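Transcriptional activator PlcR protein (Bacillus thuringiensis, PDB 3U3W) activates transcription of virulence genes when the quorum-sensing peptide PapR binds to it, pairing a helix-turn-helix DNA-binding domain with a helical, TPR-type regulatory domain. Local coordinates at residues L238-G243 with E277-K282; E213-Q218 with G243-K248; K11-L16 with I61-V66. One frame throughout, in Å; residues are numbered along the deposited sequence.

How the interactions relate
Interactions 1 and 2 lie in the TPR-type regulatory domain; both use helix 235-248 and share Gly243, their centres are about 12 Å apart, and a salt bridge from Lys282 to Glu244 ties them together. Interaction 3 belongs to the helix-turn-helix domain on the opposite side of the chain's centre, its centre about 47 and 49 Å from the other two. Interaction 2 is a buried helix-helix contact of leucine, serine and cysteine. Interaction 3 is also buried, but an isoleucine meets two aromatic rings there. Interaction 1 is only partly buried: one tyrosine packs against the last modelled loop, with a weak polar bond and a lysine at its margin.

Interaction 1. Residues L238-G243 with E277-K282; sequences LYYQRG and EALVNK
The ring of Tyr240 reaches from helix 235-248 to the loop 277-282 and carries the whole contact. Its hydroxyl gives a weak hydrogen bond to the carbonyl oxygen of Ala278, with OH and O 3.3 Å apart, and that oxygen lies at the ring edge, near the ring plane. The methyl of the same alanine packs beside the phenol end, CB lying 3.7 Å from Tyr240 CZ; a side chain this small lets the hydroxyl come up to the backbone. Further back along the ring, Leu279 CD2 lies at the ring edge, in its plane, 3.8 Å from Tyr240 CD1. Tyr240 can span the gap because its CG stands anti to the backbone N (chi1 176°), and a long, flat residue with a polar end suits a place between a helix and a loop. The bound PapR peptide packs on both Tyr240 and Ala278, so this contact lies beside the peptide site of the TPR-type helical domain. Leu279 opens a type II beta turn that closes at Lys282 and brings the lysine back toward the helix. Beyond CG the lysine chain is extended, which sets NZ 3.6 Å from Tyr240 OH, oblique to the ring. The ammonium is held by a salt bridge to Glu244, one turn further along the tyrosine's helix, while Leu279 also packs on Phe267 of helix 253-269.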
loop_
_atom_site.group_PDB
_atom_site.type_symbol
_atom_site.label_atom_id
_atom_site.label_comp_id
_atom_site.label_asym_id
_atom_site.label_seq_id
_atom_site.Cartn_x
_atom_site.Cartn_y
_atom_site.Cartn_z
ATOM N N LEU A 238 10.725 2.518 -16.479
ATOM C CA LEU A 238 11.400 3.781 -16.177
ATOM C C LEU A 238 12.868 3.764 -16.592
ATOM O O LEU A 238 13.323 4.677 -17.262
ATOM C CB LEU A 238 11.260 4.123 -14.688
ATOM C CG LEU A 238 9.843 4.624 -14.345
ATOM C CD1 LEU A 238 9.576 4.674 -12.840
ATOM C CD2 LEU A 238 9.582 5.986 -15.004
ATOM N N TYR A 239 13.602 2.722 -16.211
ATOM C CA TYR A 239 14.965 2.553 -16.689
ATOM C C TYR A 239 15.062 2.513 -18.198
ATOM O O TYR A 239 16.016 3.027 -18.759
ATOM C CB TYR A 239 15.613 1.298 -16.111
ATOM C CG TYR A 239 16.057 1.509 -14.699
ATOM C CD1 TYR A 239 16.990 2.488 -14.387
ATOM C CD2 TYR A 239 15.516 0.762 -13.671
ATOM C CE1 TYR A 239 17.386 2.706 -13.083
ATOM C CE2 TYR A 239 15.899 0.969 -12.372
ATOM C CZ TYR A 239 16.837 1.940 -12.082
ATOM O OH TYR A 239 17.210 2.129 -10.773
ATOM N N TYR A 240 14.088 1.879 -18.842
ATOM C CA TYR A 240 14.065 1.809 -20.289
ATOM C C TYR A 240 13.898 3.242 -20.822
ATOM O O TYR A 240 14.702 3.724 -21.628
ATOM C CB TYR A 240 12.931 0.879 -20.770
ATOM C CG TYR A 240 12.782 0.843 -22.277
ATOM C CD1 TYR A 240 13.506 -0.066 -23.047
ATOM C CD2 TYR A 240 11.933 1.736 -22.938
ATOM C CE1 TYR A 240 13.386 -0.085 -24.434
ATOM C CE2 TYR A 240 11.802 1.713 -24.325
ATOM C CZ TYR A 240 12.530 0.808 -25.062
ATOM O OH TYR A 240 12.406 0.793 -26.423
ATOM N N GLN A 241 12.864 3.925 -20.344
ATOM C CA GLN A 241 12.640 5.309 -20.715
ATOM C C GLN A 241 13.860 6.203 -20.475
ATOM O O GLN A 241 14.132 7.115 -21.255
ATOM C CB GLN A 241 11.446 5.881 -19.968
ATOM C CG GLN A 241 11.007 7.189 -20.552
ATOM C CD GLN A 241 10.699 7.027 -22.015
ATOM O OE1 GLN A 241 9.929 6.145 -22.402
ATOM N NE2 GLN A 241 11.328 7.843 -22.847
ATOM N N ARG A 242 14.588 5.947 -19.394
ATOM C CA ARG A 242 15.737 6.768 -19.065
ATOM C C ARG A 242 16.869 6.465 -20.041
ATOM O O ARG A 242 17.574 7.368 -20.479
ATOM C CB ARG A 242 16.149 6.606 -17.598
ATOM C CG ARG A 242 17.488 5.949 -17.346
ATOM C CD ARG A 242 18.468 6.834 -16.566
ATOM N NE ARG A 242 18.094 7.108 -15.176
ATOM C CZ ARG A 242 18.607 6.487 -14.110
ATOM N NH1 ARG A 242 19.512 5.534 -14.286
ATOM N NH2 ARG A 242 18.216 6.811 -12.864
ATOM N N GLY A 243 17.015 5.201 -20.417
ATOM C CA GLY A 243 17.911 4.848 -21.504
ATOM C C GLY A 243 17.561 5.575 -22.808
ATOM O O GLY A 243 18.448 6.075 -23.501
ATOM N N GLU A 277 10.653 -7.227 -26.144
ATOM C CA GLU A 277 10.897 -6.933 -27.557
ATOM C C GLU A 277 11.594 -5.591 -27.727
ATOM O O GLU A 277 12.613 -5.493 -28.410
ATOM C CB GLU A 277 9.595 -6.939 -28.368
ATOM C CG GLU A 277 9.238 -8.287 -28.981
ATOM C CD GLU A 277 7.914 -8.837 -28.461
ATOM O OE1 GLU A 277 6.877 -8.151 -28.624
ATOM O OE2 GLU A 277 7.913 -9.953 -27.890
ATOM N N ALA A 278 11.038 -4.565 -27.094
ATOM C CA ALA A 278 11.555 -3.213 -27.231
ATOM C C ALA A 278 13.058 -3.139 -27.006
ATOM O O ALA A 278 13.697 -2.148 -27.363
ATOM C CB ALA A 278 10.835 -2.277 -26.279
ATOM N N LEU A 279 13.626 -4.185 -26.420
ATOM C CA LEU A 279 15.027 -4.147 -26.026
ATOM C C LEU A 279 15.995 -4.641 -27.097
ATOM O O LEU A 279 17.202 -4.715 -26.859
ATOM C CB LEU A 279 15.228 -4.915 -24.722
ATOM C CG LEU A 279 14.854 -4.127 -23.472
ATOM C CD1 LEU A 279 14.738 -5.059 -22.281
ATOM C CD2 LEU A 279 15.880 -3.033 -23.218
ATOM N N VAL A 280 15.470 -4.977 -28.273
ATOM C CA VAL A 280 16.320 -5.393 -29.387
ATOM C C VAL A 280 17.310 -4.298 -29.784
ATOM O O VAL A 280 16.941 -3.129 -29.943
ATOM C CB VAL A 280 15.494 -5.800 -30.624
ATOM C CG1 VAL A 280 14.706 -7.068 -30.339
ATOM C CG2 VAL A 280 14.574 -4.661 -31.051
ATOM N N ASN A 281 18.573 -4.692 -29.922
ATOM C CA ASN A 281 19.625 -3.799 -30.398
ATOM C C ASN A 281 19.994 -2.672 -29.431
ATOM O O ASN A 281 20.282 -1.551 -29.861
ATOM C CB ASN A 281 19.262 -3.221 -31.773
ATOM C CG ASN A 281 19.133 -4.293 -32.841
ATOM O OD1 ASN A 281 20.031 -5.122 -33.022
ATOM N ND2 ASN A 281 18.008 -4.289 -33.550
ATOM N N LYS A 282 19.982 -2.966 -28.132
ATOM C CA LYS A 282 20.495 -2.033 -27.128
ATOM C C LYS A 282 20.988 -2.769 -25.882
ATOM O O LYS A 282 21.949 -3.537 -25.939
ATOM C CB LYS A 282 19.447 -0.972 -26.755
ATOM C CG LYS A 282 18.090 -1.148 -27.419
ATOM C CD LYS A 282 17.246 0.108 -27.275
ATOM C CE LYS A 282 16.011 0.044 -28.160
ATOM N NZ LYS A 282 15.385 1.379 -28.341
#

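Interaction 2. Residues E213-Q218 with G243-K248; sequences EESLYQ and GECLRK
With SG anti to its carbonyl carbon (chi1 -71°), Cys245 turns its sulfur toward helix 212-228, and Ser215 there, its OG anti to the backbone N, turns to meet it. Ser215 OG and Cys245 SG lie 3.2 Å apart, but the polar need of the serine is met within its own helical hairpin, by a hydrogen bond to the carbonyl oxygen of Ala203 in helix 192-208. The sulfur also sits 3.6 Å from Leu216 N. Small side chains suit this place: the two helices approach until Leu216 CA and Cys245 CA are 5.8 Å apart, and the beta carbons of this pair touch at 3.8 Å. Beside the cysteine, the branched end of Leu216 crosses that of Leu246 obliquely, CD2 to CD2 at 3.9 Å. The branched, apolar leucines pack along the flank of the interface, and Tyr251 from the following loop packs on both. On another side of helix 235-248, Arg247 NH2 makes a salt bridge to Glu244 OE2 at 3.0 Å. The oxygen lies in the guanidinium plane, whereas the nitrogen stands 42° out of the carboxylate plane. The hydroxyl of Tyr260 is hydrogen-bonded to the same oxygen, a cluster that would probably favour the charged form of the glutamate. The axes of the two short segments pass 9.2 Å apart at -150°, the nearly antiparallel packing of successive helices that is characteristic of TPR-type helical repeats.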
loop_
_atom_site.group_PDB
_atom_site.type_symbol
_atom_site.label_atom_id
_atom_site.label_comp_id
_atom_site.label_asym_id
_atom_site.label_seq_id
_atom_site.Cartn_x
_atom_site.Cartn_y
_atom_site.Cartn_z
ATOM N N GLU A 213 15.164 16.507 -22.087
ATOM C CA GLU A 213 15.612 16.876 -20.765
ATOM C C GLU A 213 14.479 16.822 -19.742
ATOM O O GLU A 213 14.666 16.339 -18.622
ATOM C CB GLU A 213 16.249 18.268 -20.805
ATOM C CG GLU A 213 16.566 18.850 -19.437
ATOM C CD GLU A 213 17.537 20.025 -19.508
ATOM O OE1 GLU A 213 17.696 20.621 -20.605
ATOM O OE2 GLU A 213 18.143 20.347 -18.459
ATOM N N GLU A 214 13.312 17.332 -20.109
ATOM C CA GLU A 214 12.190 17.310 -19.174
ATOM C C GLU A 214 11.682 15.881 -18.955
ATOM O O GLU A 214 11.205 15.536 -17.872
ATOM C CB GLU A 214 11.052 18.214 -19.649
ATOM C CG GLU A 214 11.200 19.654 -19.192
ATOM C CD GLU A 214 10.368 20.630 -20.027
ATOM O OE1 GLU A 214 9.246 20.984 -19.611
ATOM O OE2 GLU A 214 10.841 21.035 -21.107
ATOM N N SER A 215 11.783 15.064 -19.998
ATOM C CA SER A 215 11.358 13.682 -19.929
ATOM C C SER A 215 12.231 12.967 -18.896
ATOM O O SER A 215 11.725 12.283 -18.008
ATOM C CB SER A 215 11.489 13.019 -21.300
ATOM O OG SER A 215 11.040 11.674 -21.281
ATOM N N LEU A 216 13.541 13.141 -19.017
ATOM C CA LEU A 216 14.498 12.496 -18.118
ATOM C C LEU A 216 14.308 13.000 -16.686
ATOM O O LEU A 216 14.481 12.251 -15.711
ATOM C CB LEU A 216 15.938 12.733 -18.599
ATOM C CG LEU A 216 17.096 12.202 -17.750
ATOM C CD1 LEU A 216 17.032 10.691 -17.620
ATOM C CD2 LEU A 216 18.445 12.653 -18.304
ATOM N N TYR A 217 13.924 14.268 -16.567
ATOM C CA TYR A 217 13.606 14.834 -15.267
ATOM C C TYR A 217 12.476 14.060 -14.605
ATOM O O TYR A 217 12.600 13.623 -13.455
ATOM C CB TYR A 217 13.221 16.302 -15.382
ATOM C CG TYR A 217 12.664 16.875 -14.104
ATOM C CD1 TYR A 217 13.504 17.258 -13.059
ATOM C CD2 TYR A 217 11.293 17.040 -13.937
ATOM C CE1 TYR A 217 12.982 17.781 -11.874
ATOM C CE2 TYR A 217 10.765 17.572 -12.766
ATOM C CZ TYR A 217 11.622 17.940 -11.740
ATOM O OH TYR A 217 11.106 18.458 -10.579
ATOM N N GLN A 218 11.372 13.900 -15.334
ATOM C CA GLN A 218 10.232 13.145 -14.826
ATOM C C GLN A 218 10.598 11.688 -14.559
ATOM O O GLN A 218 10.181 11.132 -13.548
ATOM C CB GLN A 218 9.052 13.225 -15.782
ATOM C CG GLN A 218 8.496 14.622 -15.922
ATOM C CD GLN A 218 7.742 15.052 -14.686
ATOM O OE1 GLN A 218 7.307 14.219 -13.891
ATOM N NE2 GLN A 218 7.592 16.357 -14.507
ATOM N N GLY A 243 17.015 5.201 -20.417
ATOM C CA GLY A 243 17.911 4.848 -21.504
ATOM C C GLY A 243 17.561 5.575 -22.808
ATOM O O GLY A 243 18.448 6.075 -23.501
ATOM N N GLU A 244 16.273 5.623 -23.148
ATOM C CA GLU A 244 15.811 6.368 -24.318
ATOM C C GLU A 244 16.246 7.836 -24.240
ATOM O O GLU A 244 16.769 8.387 -25.202
ATOM C CB GLU A 244 14.286 6.310 -24.447
ATOM C CG GLU A 244 13.701 4.930 -24.688
ATOM C CD GLU A 244 13.810 4.503 -26.134
ATOM O OE1 GLU A 244 12.878 4.805 -26.916
ATOM O OE2 GLU A 244 14.832 3.874 -26.489
ATOM N N CYS A 245 16.013 8.472 -23.096
ATOM C CA CYS A 245 16.349 9.886 -22.932
ATOM C C CYS A 245 17.856 10.105 -23.019
ATOM O O CYS A 245 18.321 11.023 -23.682
ATOM C CB CYS A 245 15.820 10.420 -21.600
ATOM S SG CYS A 245 14.061 10.585 -21.538
ATOM N N LEU A 246 18.600 9.239 -22.345
ATOM C CA LEU A 246 20.048 9.289 -22.331
ATOM C C LEU A 246 20.624 9.204 -23.738
ATOM O O LEU A 246 21.633 9.845 -24.035
ATOM C CB LEU A 246 20.613 8.167 -21.453
ATOM C CG LEU A 246 20.368 8.263 -19.934
ATOM C CD1 LEU A 246 21.186 7.219 -19.180
ATOM C CD2 LEU A 246 20.682 9.648 -19.397
ATOM N N ARG A 247 19.985 8.415 -24.598
ATOM C CA ARG A 247 20.427 8.273 -25.983
ATOM C C ARG A 247 20.227 9.582 -26.757
ATOM O O ARG A 247 21.127 10.043 -27.442
ATOM C CB ARG A 247 19.698 7.110 -26.670
ATOM C CG ARG A 247 20.420 6.528 -27.878
ATOM C CD ARG A 247 20.057 5.049 -28.069
ATOM N NE ARG A 247 18.616 4.821 -27.999
ATOM C CZ ARG A 247 17.780 4.958 -29.028
ATOM N NH1 ARG A 247 18.243 5.312 -30.221
ATOM N NH2 ARG A 247 16.478 4.742 -28.863
ATOM N N LYS A 248 19.057 10.192 -26.627
ATOM C CA LYS A 248 18.778 11.431 -27.344
ATOM C C LYS A 248 19.644 12.575 -26.841
ATOM O O LYS A 248 20.018 13.466 -27.613
ATOM C CB LYS A 248 17.299 11.813 -27.239
ATOM C CG LYS A 248 16.402 10.929 -28.046
ATOM C CD LYS A 248 16.915 10.839 -29.471
ATOM C CE LYS A 248 16.228 9.729 -30.249
ATOM N NZ LYS A 248 14.859 10.119 -30.699
#

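Interaction 3. Residues K11-L16 with I61-V66; sequences KKIRVL and IHFYEV
Ile13 meets His62 and Phe63 in a buried, chiefly apolar contact between the first helix of the DNA-binding domain, 4-16, and the short helix 61-65. The backbones stay well apart, Ile13 CA lying 11.1 Å from Phe63 CA, so the side chains bridge the distance. Ile13 does so through its longer branch: CG1 is anti to the carbonyl carbon (chi1 -55°) and the chain continues extended (chi2 173°), which carries CD1 out to the rings. That methyl arrives at the edge of the imidazole, near its plane, 4.2 Å from His62 CD2. It approaches the phenyl ring obliquely, 4.4 Å from Phe63 CE1. In this helical domain of the HTH_3 (XRE) family, Phe63 also packs on Leu6, Ile10, Leu49 and Ala53, a setting that suits a large apolar ring. Histidine suits the border of this core because the CD2-NE2 side of the ring lies against the methyl, while NE2 itself is hydrogen-bonded to Glu9 of helix 4-16. The imidazole also packs edge-to-face with His189 of the second subunit. One residue beyond Ile13, Arg14 makes salt bridges to Glu38 and to a phosphate of the bound DNA.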
loop_
_atom_site.group_PDB
_atom_site.type_symbol
_atom_site.label_atom_id
_atom_site.label_comp_id
_atom_site.label_asym_id
_atom_site.label_seq_id
_atom_site.Cartn_x
_atom_site.Cartn_y
_atom_site.Cartn_z
ATOM N N LYS A 11 -21.776 -9.096 13.334
ATOM C CA LYS A 11 -22.133 -10.335 14.028
ATOM C C LYS A 11 -21.316 -11.512 13.504
ATOM O O LYS A 11 -20.855 -12.360 14.267
ATOM C CB LYS A 11 -23.625 -10.631 13.847
ATOM C CG LYS A 11 -24.091 -12.008 14.348
ATOM C CD LYS A 11 -25.615 -12.115 14.247
ATOM C CE LYS A 11 -26.170 -13.368 14.917
ATOM N NZ LYS A 11 -26.173 -14.550 14.012
ATOM N N LYS A 12 -21.154 -11.550 12.188
ATOM C CA LYS A 12 -20.362 -12.573 11.523
ATOM C C LYS A 12 -18.920 -12.572 12.031
ATOM O O LYS A 12 -18.369 -13.625 12.349
ATOM C CB LYS A 12 -20.421 -12.357 10.002
ATOM C CG LYS A 12 -19.402 -13.132 9.168
ATOM C CD LYS A 12 -19.855 -13.196 7.703
ATOM C CE LYS A 12 -18.734 -13.618 6.754
ATOM N NZ LYS A 12 -17.806 -12.492 6.415
ATOM N N ILE A 13 -18.321 -11.384 12.118
ATOM C CA ILE A 13 -16.928 -11.257 12.537
ATOM C C ILE A 13 -16.751 -11.458 14.048
ATOM O O ILE A 13 -15.714 -11.950 14.497
ATOM C CB ILE A 13 -16.318 -9.899 12.092
ATOM C CG1 ILE A 13 -16.470 -9.716 10.586
ATOM C CG2 ILE A 13 -14.854 -9.813 12.481
ATOM C CD1 ILE A 13 -16.057 -8.360 10.093
ATOM N N ARG A 14 -17.764 -11.082 14.829
ATOM C CA ARG A 14 -17.739 -11.325 16.271
ATOM C C ARG A 14 -17.807 -12.813 16.593
ATOM O O ARG A 14 -17.113 -13.278 17.486
ATOM C CB ARG A 14 -18.883 -10.603 16.995
ATOM C CG ARG A 14 -19.040 -11.060 18.447
ATOM C CD ARG A 14 -20.177 -10.369 19.184
ATOM N NE ARG A 14 -21.486 -10.613 18.584
ATOM C CZ ARG A 14 -22.167 -11.753 18.681
ATOM N NH1 ARG A 14 -23.362 -11.862 18.101
ATOM N NH2 ARG A 14 -21.659 -12.784 19.352
ATOM N N VAL A 15 -18.658 -13.548 15.879
ATOM C CA VAL A 15 -18.767 -14.990 16.082
ATOM C C VAL A 15 -17.463 -15.648 15.643
ATOM O O VAL A 15 -16.931 -16.529 16.318
ATOM C CB VAL A 15 -19.951 -15.601 15.287
ATOM C CG1 VAL A 15 -19.978 -17.115 15.443
ATOM C CG2 VAL A 15 -21.271 -14.998 15.737
ATOM N N LEU A 16 -16.951 -15.192 14.505
ATOM C CA LEU A 16 -15.693 -15.682 13.958
ATOM C C LEU A 16 -14.532 -15.473 14.932
ATOM O O LEU A 16 -13.523 -16.175 14.871
ATOM C CB LEU A 16 -15.402 -14.958 12.648
ATOM C CG LEU A 16 -14.476 -15.617 11.633
ATOM C CD1 LEU A 16 -15.106 -16.884 11.069
ATOM C CD2 LEU A 16 -14.185 -14.630 10.520
ATOM N N ILE A 61 -12.708 1.186 7.350
ATOM C CA ILE A 61 -13.297 1.435 6.029
ATOM C C ILE A 61 -14.148 0.237 5.601
ATOM O O ILE A 61 -15.069 0.363 4.792
ATOM C CB ILE A 61 -12.208 1.783 4.950
ATOM C CG1 ILE A 61 -12.845 2.138 3.599
ATOM C CG2 ILE A 61 -11.197 0.647 4.783
ATOM C CD1 ILE A 61 -13.722 3.369 3.614
ATOM N N HIS A 62 -13.847 -0.923 6.176
ATOM C CA HIS A 62 -14.599 -2.127 5.870
ATOM C C HIS A 62 -16.075 -1.979 6.207
ATOM O O HIS A 62 -16.939 -2.411 5.454
ATOM C CB HIS A 62 -14.028 -3.334 6.605
ATOM C CG HIS A 62 -14.762 -4.604 6.317
ATOM N ND1 HIS A 62 -14.943 -5.084 5.037
ATOM C CD2 HIS A 62 -15.378 -5.486 7.138
ATOM C CE1 HIS A 62 -15.627 -6.211 5.082
ATOM N NE2 HIS A 62 -15.900 -6.482 6.346
ATOM N N PHE A 63 -16.374 -1.379 7.347
ATOM C CA PHE A 63 -17.765 -1.256 7.740
ATOM C C PHE A 63 -18.490 -0.237 6.876
ATOM O O PHE A 63 -19.693 -0.348 6.630
ATOM C CB PHE A 63 -17.873 -0.942 9.224
ATOM C CG PHE A 63 -17.279 -2.003 10.086
ATOM C CD1 PHE A 63 -17.838 -3.266 10.117
ATOM C CD2 PHE A 63 -16.148 -1.757 10.835
ATOM C CE1 PHE A 63 -17.286 -4.256 10.896
ATOM C CE2 PHE A 63 -15.591 -2.745 11.615
ATOM C CZ PHE A 63 -16.158 -3.990 11.646
ATOM N N TYR A 64 -17.752 0.744 6.382
ATOM C CA TYR A 64 -18.345 1.667 5.437
ATOM C C TYR A 64 -18.570 1.008 4.074
ATOM O O TYR A 64 -19.622 1.194 3.465
ATOM C CB TYR A 64 -17.514 2.938 5.331
ATOM C CG TYR A 64 -17.714 3.845 6.520
ATOM C CD1 TYR A 64 -18.690 4.838 6.503
ATOM C CD2 TYR A 64 -16.950 3.693 7.670
ATOM C CE1 TYR A 64 -18.889 5.666 7.595
ATOM C CE2 TYR A 64 -17.142 4.518 8.765
ATOM C CZ TYR A 64 -18.112 5.500 8.719
ATOM O OH TYR A 64 -18.301 6.317 9.803
ATOM N N GLU A 65 -17.601 0.223 3.609
ATOM C CA GLU A 65 -17.735 -0.463 2.330
ATOM C C GLU A 65 -19.020 -1.283 2.249
ATOM O O GLU A 65 -19.788 -1.159 1.290
ATOM C CB GLU A 65 -16.526 -1.362 2.064
ATOM C CG GLU A 65 -15.278 -0.601 1.676
ATOM C CD GLU A 65 -14.047 -1.489 1.608
ATOM O OE1 GLU A 65 -14.049 -2.565 2.250
ATOM O OE2 GLU A 65 -13.077 -1.113 0.908
ATOM N N VAL A 66 -19.257 -2.115 3.257
ATOM C CA VAL A 66 -20.414 -2.997 3.238
ATOM C C VAL A 66 -21.704 -2.287 3.628
ATOM O O VAL A 66 -22.770 -2.895 3.665
ATOM C CB VAL A 66 -20.198 -4.197 4.150
ATOM C CG1 VAL A 66 -18.970 -4.965 3.690
ATOM C CG2 VAL A 66 -20.038 -3.736 5.586
#